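PDB 4F0P: restriction endonuclease from Mycobacterium sp., which probably binds modified DNA through its N-terminal PUA-clan domain and cleaves it with a C-terminal nuclease domain of the PDDEXK clan. Local coordinates for residues R186-V191 with N203-L208; T348-L353 with G380-Y385. All coordinates share one frame; numbering follows the deposited sequence.

Contact 1: residues R186-V191 with N203-L208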
loop_
_atom_site.group_PDB
_atom_site.type_symbol
_atom_site.label_atom_id
_atom_site.label_comp_id
_atom_site.label_asym_id
_atom_site.label_seq_id
_atom_site.Cartn_x
_atom_site.Cartn_y
_atom_site.Cartn_z
ATOM N N ARG B 186 16.043 5.673 -16.368
ATOM C CA ARG B 186 15.047 5.300 -17.362
ATOM C C ARG B 186 15.074 6.217 -18.578
ATOM O O ARG B 186 15.292 7.419 -18.457
ATOM C CB ARG B 186 13.650 5.276 -16.734
ATOM C CG ARG B 186 12.614 4.504 -17.539
ATOM C CD ARG B 186 11.594 3.836 -16.627
ATOM N NE ARG B 186 10.773 4.804 -15.903
ATOM C CZ ARG B 186 9.523 5.116 -16.231
ATOM N NH1 ARG B 186 8.943 4.531 -17.271
ATOM N NH2 ARG B 186 8.849 6.008 -15.517
ATOM N N LEU B 187 14.871 5.631 -19.752
ATOM C CA LEU B 187 14.737 6.397 -20.985
ATOM C C LEU B 187 13.549 5.845 -21.754
ATOM O O LEU B 187 13.580 4.711 -22.230
ATOM C CB LEU B 187 16.013 6.308 -21.829
ATOM C CG LEU B 187 16.166 7.276 -23.009
ATOM C CD1 LEU B 187 17.635 7.543 -23.289
ATOM C CD2 LEU B 187 15.488 6.749 -24.265
ATOM N N GLU B 188 12.497 6.648 -21.870
ATOM C CA GLU B 188 11.281 6.198 -22.532
ATOM C C GLU B 188 10.817 7.195 -23.585
ATOM O O GLU B 188 11.185 8.367 -23.551
ATOM C CB GLU B 188 10.169 5.971 -21.508
ATOM C CG GLU B 188 9.753 7.231 -20.771
ATOM C CD GLU B 188 8.618 6.992 -19.799
ATOM O OE1 GLU B 188 8.366 7.872 -18.948
ATOM O OE2 GLU B 188 7.975 5.925 -19.887
ATOM N N HIS B 189 10.006 6.710 -24.518
ATOM C CA HIS B 189 9.413 7.555 -25.546
ATOM C C HIS B 189 8.283 8.381 -24.938
ATOM O O HIS B 189 7.566 7.905 -24.057
ATOM C CB HIS B 189 8.882 6.683 -26.685
ATOM C CG HIS B 189 8.339 7.457 -27.847
ATOM N ND1 HIS B 189 7.001 7.759 -27.980
ATOM C CD2 HIS B 189 8.952 7.978 -28.936
ATOM C CE1 HIS B 189 6.814 8.439 -29.098
ATOM N NE2 HIS B 189 7.982 8.584 -29.696
ATOM N N VAL B 190 8.134 9.620 -25.395
ATOM C CA VAL B 190 7.042 10.471 -24.925
ATOM C C VAL B 190 6.615 11.442 -26.027
ATOM O O VAL B 190 7.412 11.784 -26.897
ATOM C CB VAL B 190 7.434 11.245 -23.641
ATOM C CG1 VAL B 190 8.359 12.411 -23.971
ATOM C CG2 VAL B 190 6.195 11.737 -22.905
ATOM N N VAL B 191 5.356 11.868 -26.006
ATOM C CA VAL B 191 4.872 12.842 -26.980
ATOM C C VAL B 191 4.489 14.163 -26.314
ATOM O O VAL B 191 3.679 14.193 -25.386
ATOM C CB VAL B 191 3.677 12.300 -27.791
ATOM C CG1 VAL B 191 3.131 13.377 -28.719
ATOM C CG2 VAL B 191 4.091 11.071 -28.583
ATOM N N ASN B 203 9.511 12.785 -28.583
ATOM C CA ASN B 203 10.714 13.172 -27.847
ATOM C C ASN B 203 11.088 12.100 -26.821
ATOM O O ASN B 203 10.321 11.164 -26.577
ATOM C CB ASN B 203 10.510 14.524 -27.150
ATOM C CG ASN B 203 11.819 15.176 -26.730
ATOM O OD1 ASN B 203 12.898 14.766 -27.160
ATOM N ND2 ASN B 203 11.727 16.201 -25.890
ATOM N N LEU B 204 12.271 12.237 -26.228
ATOM C CA LEU B 204 12.723 11.318 -25.191
ATOM C C LEU B 204 12.484 11.899 -23.803
ATOM O O LEU B 204 12.729 13.082 -23.565
ATOM C CB LEU B 204 14.210 11.006 -25.360
ATOM C CG LEU B 204 14.651 10.448 -26.712
ATOM C CD1 LEU B 204 16.116 10.049 -26.664
ATOM C CD2 LEU B 204 13.782 9.269 -27.118
ATOM N N SER B 205 11.995 11.060 -22.895
ATOM C CA SER B 205 11.846 11.436 -21.496
ATOM C C SER B 205 12.760 10.559 -20.649
ATOM O O SER B 205 12.853 9.350 -20.869
ATOM C CB SER B 205 10.394 11.284 -21.047
ATOM O OG SER B 205 10.254 11.593 -19.671
ATOM N N LEU B 206 13.437 11.173 -19.684
ATOM C CA LEU B 206 14.444 10.475 -18.894
ATOM C C LEU B 206 14.251 10.623 -17.386
ATOM O O LEU B 206 14.011 11.721 -16.878
ATOM C CB LEU B 206 15.851 10.953 -19.271
ATOM C CG LEU B 206 16.477 10.451 -20.575
ATOM C CD1 LEU B 206 15.917 11.174 -21.792
ATOM C CD2 LEU B 206 17.988 10.592 -20.511
ATOM N N ASP B 207 14.361 9.499 -16.683
ATOM C CA ASP B 207 14.444 9.492 -15.231
ATOM C C ASP B 207 15.905 9.330 -14.829
ATOM O O ASP B 207 16.514 8.279 -15.064
ATOM C CB ASP B 207 13.603 8.359 -14.645
ATOM C CG ASP B 207 12.131 8.512 -14.953
ATOM O OD1 ASP B 207 11.670 9.665 -15.084
ATOM O OD2 ASP B 207 11.435 7.481 -15.066
ATOM N N LEU B 208 16.456 10.384 -14.233
ATOM C CA LEU B 208 17.871 10.437 -13.884
ATOM C C LEU B 208 18.073 10.312 -12.384
ATOM O O LEU B 208 17.394 10.975 -11.592
ATOM C CB LEU B 208 18.492 11.748 -14.373
ATOM C CG LEU B 208 18.304 12.094 -15.852
ATOM C CD1 LEU B 208 18.915 13.449 -16.163
ATOM C CD2 LEU B 208 18.903 11.017 -16.742
#
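Residues 186-191 and 203-208 pair as neighbouring antiparallel strands of a beta hairpin in the AspBHI-type N-terminal domain. Arg-186 with Asp-207, Glu-188 with Ser-205 and Val-190 with Asn-203 are hydrogen-bonded pairs. Leu-187 with Leu-206 and His-189 with Leu-204 are non-hydrogen-bonded. The middle pair is straight: Glu-188 N to Ser-205 O is 2.9 Å, with 173° at the hydrogen.

Arg-186 and Asp-207 lie side by side and point the same way. Arg-186 NE reaches Asp-207 OD2 at 2.9 Å, a salt bridge whose hydrogen bond is weak and bent. The guanidinium and carboxylate planes are turned 51° apart. The arginine chain bends at chi2 and chi3, and its NH1 meets Glu-188 OE2 at 3.1 Å. One guanidinium thus bridges Asp-207 on the partner strand and Glu-188 two residues along its own strand. Asp-207 OD1 goes instead to Arg-113, so this acid is held by two arginines. Beyond the acids, Val-190 CG1 packs on Ser-205 CB at 3.7 Å.

The other face is apolar. Leu-187 CG lies 4.0 Å from Leu-206 CG, the two chains running alongside. Leu-187 CD2 meets Leu-204 CD1 at 4.1 Å.

Leu-187 and Leu-204 both rest on Leu-136 of helix 130-142. Strand 111-115 pairs with the far edge of 203-208. On the other side, Leu-187 and His-189 make backbone hydrogen bonds to the second subunit, which carries the pairing across the interface.

Contact 2: residues T348-L353 with G380-Y385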
loop_
_atom_site.group_PDB
_atom_site.type_symbol
_atom_site.label_atom_id
_atom_site.label_comp_id
_atom_site.label_asym_id
_atom_site.label_seq_id
_atom_site.Cartn_x
_atom_site.Cartn_y
_atom_site.Cartn_z
ATOM N N THR B 348 0.230 -7.558 -6.185
ATOM C CA THR B 348 -0.860 -7.574 -5.218
ATOM C C THR B 348 -1.733 -6.328 -5.386
ATOM O O THR B 348 -1.223 -5.237 -5.649
ATOM C CB THR B 348 -0.337 -7.701 -3.762
ATOM O OG1 THR B 348 -1.436 -7.902 -2.864
ATOM C CG2 THR B 348 0.444 -6.461 -3.342
ATOM N N PRO B 349 -3.060 -6.494 -5.266
ATOM C CA PRO B 349 -3.991 -5.371 -5.421
ATOM C C PRO B 349 -3.977 -4.434 -4.219
ATOM O O PRO B 349 -3.971 -4.888 -3.074
ATOM C CB PRO B 349 -5.352 -6.061 -5.530
ATOM C CG PRO B 349 -5.179 -7.339 -4.789
ATOM C CD PRO B 349 -3.766 -7.771 -5.062
ATOM N N VAL B 350 -3.970 -3.133 -4.490
ATOM C CA VAL B 350 -4.022 -2.121 -3.445
ATOM C C VAL B 350 -5.207 -1.192 -3.675
ATOM O O VAL B 350 -5.228 -0.418 -4.631
ATOM C CB VAL B 350 -2.718 -1.298 -3.384
ATOM C CG1 VAL B 350 -2.903 -0.054 -2.516
ATOM C CG2 VAL B 350 -1.577 -2.159 -2.863
ATOM N N VAL B 351 -6.199 -1.283 -2.797
ATOM C CA VAL B 351 -7.404 -0.472 -2.910
ATOM C C VAL B 351 -7.100 1.005 -2.664
ATOM O O VAL B 351 -6.406 1.356 -1.709
ATOM C CB VAL B 351 -8.492 -0.959 -1.932
ATOM C CG1 VAL B 351 -9.713 -0.053 -1.989
ATOM C CG2 VAL B 351 -8.872 -2.403 -2.244
ATOM N N VAL B 352 -7.615 1.864 -3.538
ATOM C CA VAL B 352 -7.377 3.300 -3.430
ATOM C C VAL B 352 -8.661 4.065 -3.114
ATOM O O VAL B 352 -9.606 4.065 -3.902
ATOM C CB VAL B 352 -6.754 3.868 -4.720
ATOM C CG1 VAL B 352 -6.522 5.363 -4.580
ATOM C CG2 VAL B 352 -5.452 3.147 -5.042
ATOM N N LEU B 353 -8.686 4.710 -1.953
ATOM C CA LEU B 353 -9.818 5.537 -1.551
ATOM C C LEU B 353 -9.509 6.997 -1.847
ATOM O O LEU B 353 -8.422 7.479 -1.537
ATOM C CB LEU B 353 -10.109 5.364 -0.059
ATOM C CG LEU B 353 -11.127 4.307 0.378
ATOM C CD1 LEU B 353 -10.850 2.958 -0.262
ATOM C CD2 LEU B 353 -11.127 4.186 1.894
ATOM N N GLY B 380 -3.186 -2.467 3.246
ATOM C CA GLY B 380 -3.132 -2.750 1.826
ATOM C C GLY B 380 -3.963 -1.742 1.060
ATOM O O GLY B 380 -4.157 -1.868 -0.147
ATOM N N TRP B 381 -4.466 -0.737 1.773
ATOM C CA TRP B 381 -5.220 0.344 1.154
ATOM C C TRP B 381 -4.435 1.640 1.258
ATOM O O TRP B 381 -3.704 1.855 2.227
ATOM C CB TRP B 381 -6.574 0.541 1.839
ATOM C CG TRP B 381 -7.521 -0.612 1.732
ATOM C CD1 TRP B 381 -7.212 -1.914 1.463
ATOM C CD2 TRP B 381 -8.943 -0.563 1.892
ATOM N NE1 TRP B 381 -8.353 -2.679 1.448
ATOM C CE2 TRP B 381 -9.430 -1.873 1.709
ATOM C CE3 TRP B 381 -9.851 0.462 2.172
ATOM C CZ2 TRP B 381 -10.786 -2.185 1.797
ATOM C CZ3 TRP B 381 -11.199 0.151 2.260
ATOM C CH2 TRP B 381 -11.653 -1.162 2.073
ATOM N N ILE B 382 -4.588 2.502 0.259
ATOM C CA ILE B 382 -4.023 3.843 0.321
ATOM C C ILE B 382 -5.100 4.878 0.017
ATOM O O ILE B 382 -6.077 4.586 -0.675
ATOM C CB ILE B 382 -2.835 4.023 -0.648
ATOM C CG1 ILE B 382 -3.266 3.729 -2.086
ATOM C CG2 ILE B 382 -1.673 3.128 -0.244
ATOM C CD1 ILE B 382 -2.146 3.871 -3.094
ATOM N N GLY B 383 -4.921 6.084 0.544
ATOM C CA GLY B 383 -5.876 7.155 0.332
ATOM C C GLY B 383 -5.306 8.275 -0.513
ATOM O O GLY B 383 -4.104 8.313 -0.778
ATOM N N VAL B 384 -6.172 9.190 -0.939
ATOM C CA VAL B 384 -5.748 10.345 -1.726
ATOM C C VAL B 384 -6.742 11.503 -1.610
ATOM O O VAL B 384 -7.952 11.331 -1.800
ATOM C CB VAL B 384 -5.500 9.971 -3.212
ATOM C CG1 VAL B 384 -6.676 9.189 -3.780
ATOM C CG2 VAL B 384 -5.217 11.214 -4.038
ATOM N N TYR B 385 -6.223 12.682 -1.276
ATOM C CA TYR B 385 -7.064 13.863 -1.123
ATOM C C TYR B 385 -6.752 14.895 -2.199
ATOM O O TYR B 385 -5.624 15.377 -2.304
ATOM C CB TYR B 385 -6.894 14.483 0.267
ATOM C CG TYR B 385 -8.137 15.190 0.770
ATOM C CD1 TYR B 385 -8.515 16.425 0.258
ATOM C CD2 TYR B 385 -8.930 14.620 1.756
ATOM C CE1 TYR B 385 -9.649 17.070 0.716
ATOM C CE2 TYR B 385 -10.063 15.259 2.221
ATOM C CZ TYR B 385 -10.419 16.481 1.696
ATOM O OH TYR B 385 -11.550 17.118 2.158
#
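Chi1 of -64° sets Trp-381 CG anti to its own carbonyl carbon and lays the indole alongside Val-351. There Val-351 CB sits over the five-membered ring, 3.6 Å from its centroid and 3° off the normal, a CH-pi contact. Val-351 CG2 is over the same face, 3.7 Å from Trp-381 NE1. Further along, Leu-353 CD1 approaches the six-membered ring obliquely, 3.6 Å from Trp-381 CE3.

Ile-382 works on the opposite face of the sheet. Its chi1 of 58° places CG1 between the backbone N and the carbonyl carbon. This brings Ile-382 CG1 to 3.7 Å from Val-352 CG2. Val-350 CG1 meets the same Ile-382 CG1 at 3.8 Å, the two side chains crossing at about a right angle. Val-352 CG1 also touches Val-384 CG1.

The backbones run parallel. Ile-382 alternates between two partners: its N gives to Val-351 O and its O accepts from Leu-353 N, both at 2.9 Å. The bond from Val-384 N to Leu-353 O is weak. Gly-383 pairs with Leu-353 in the parallel register.

Strand 335-342 flanks 348-353, and Ile-339 adds to the apolar face of Val-352 and Ile-382. Strand 406-409 pairs beyond 381-387. Helix 367-374 lies between the two strands in sequence, giving a beta-alpha-beta crossover. This mixed central sheet, with parallel strands on one side, is consistent with the PDDEXK nuclease core.

In the fold
From the N terminus, the chain first closes contact 1 in the AspBHI-type N-terminal region. Eleven residues separate its segments, five of them still strand, so the hairpin connection itself is residues 194-199. The chain then passes through several helices and the strands 319-324 and 335-342 before contact 2 opens. Contact 2 closes a longer loop of 26 residues that includes helix 367-374. The two loops follow in series and neither nests nor crosses. The centres of contact 1 and contact 2 are 28 Å apart, and the nearest atoms of contact 1 and contact 2 about 17 Å apart. Each joins two neighbouring strands of a separate sheet, one in the N-terminal region and one in the nuclease region. Both contacts also touch the second subunit.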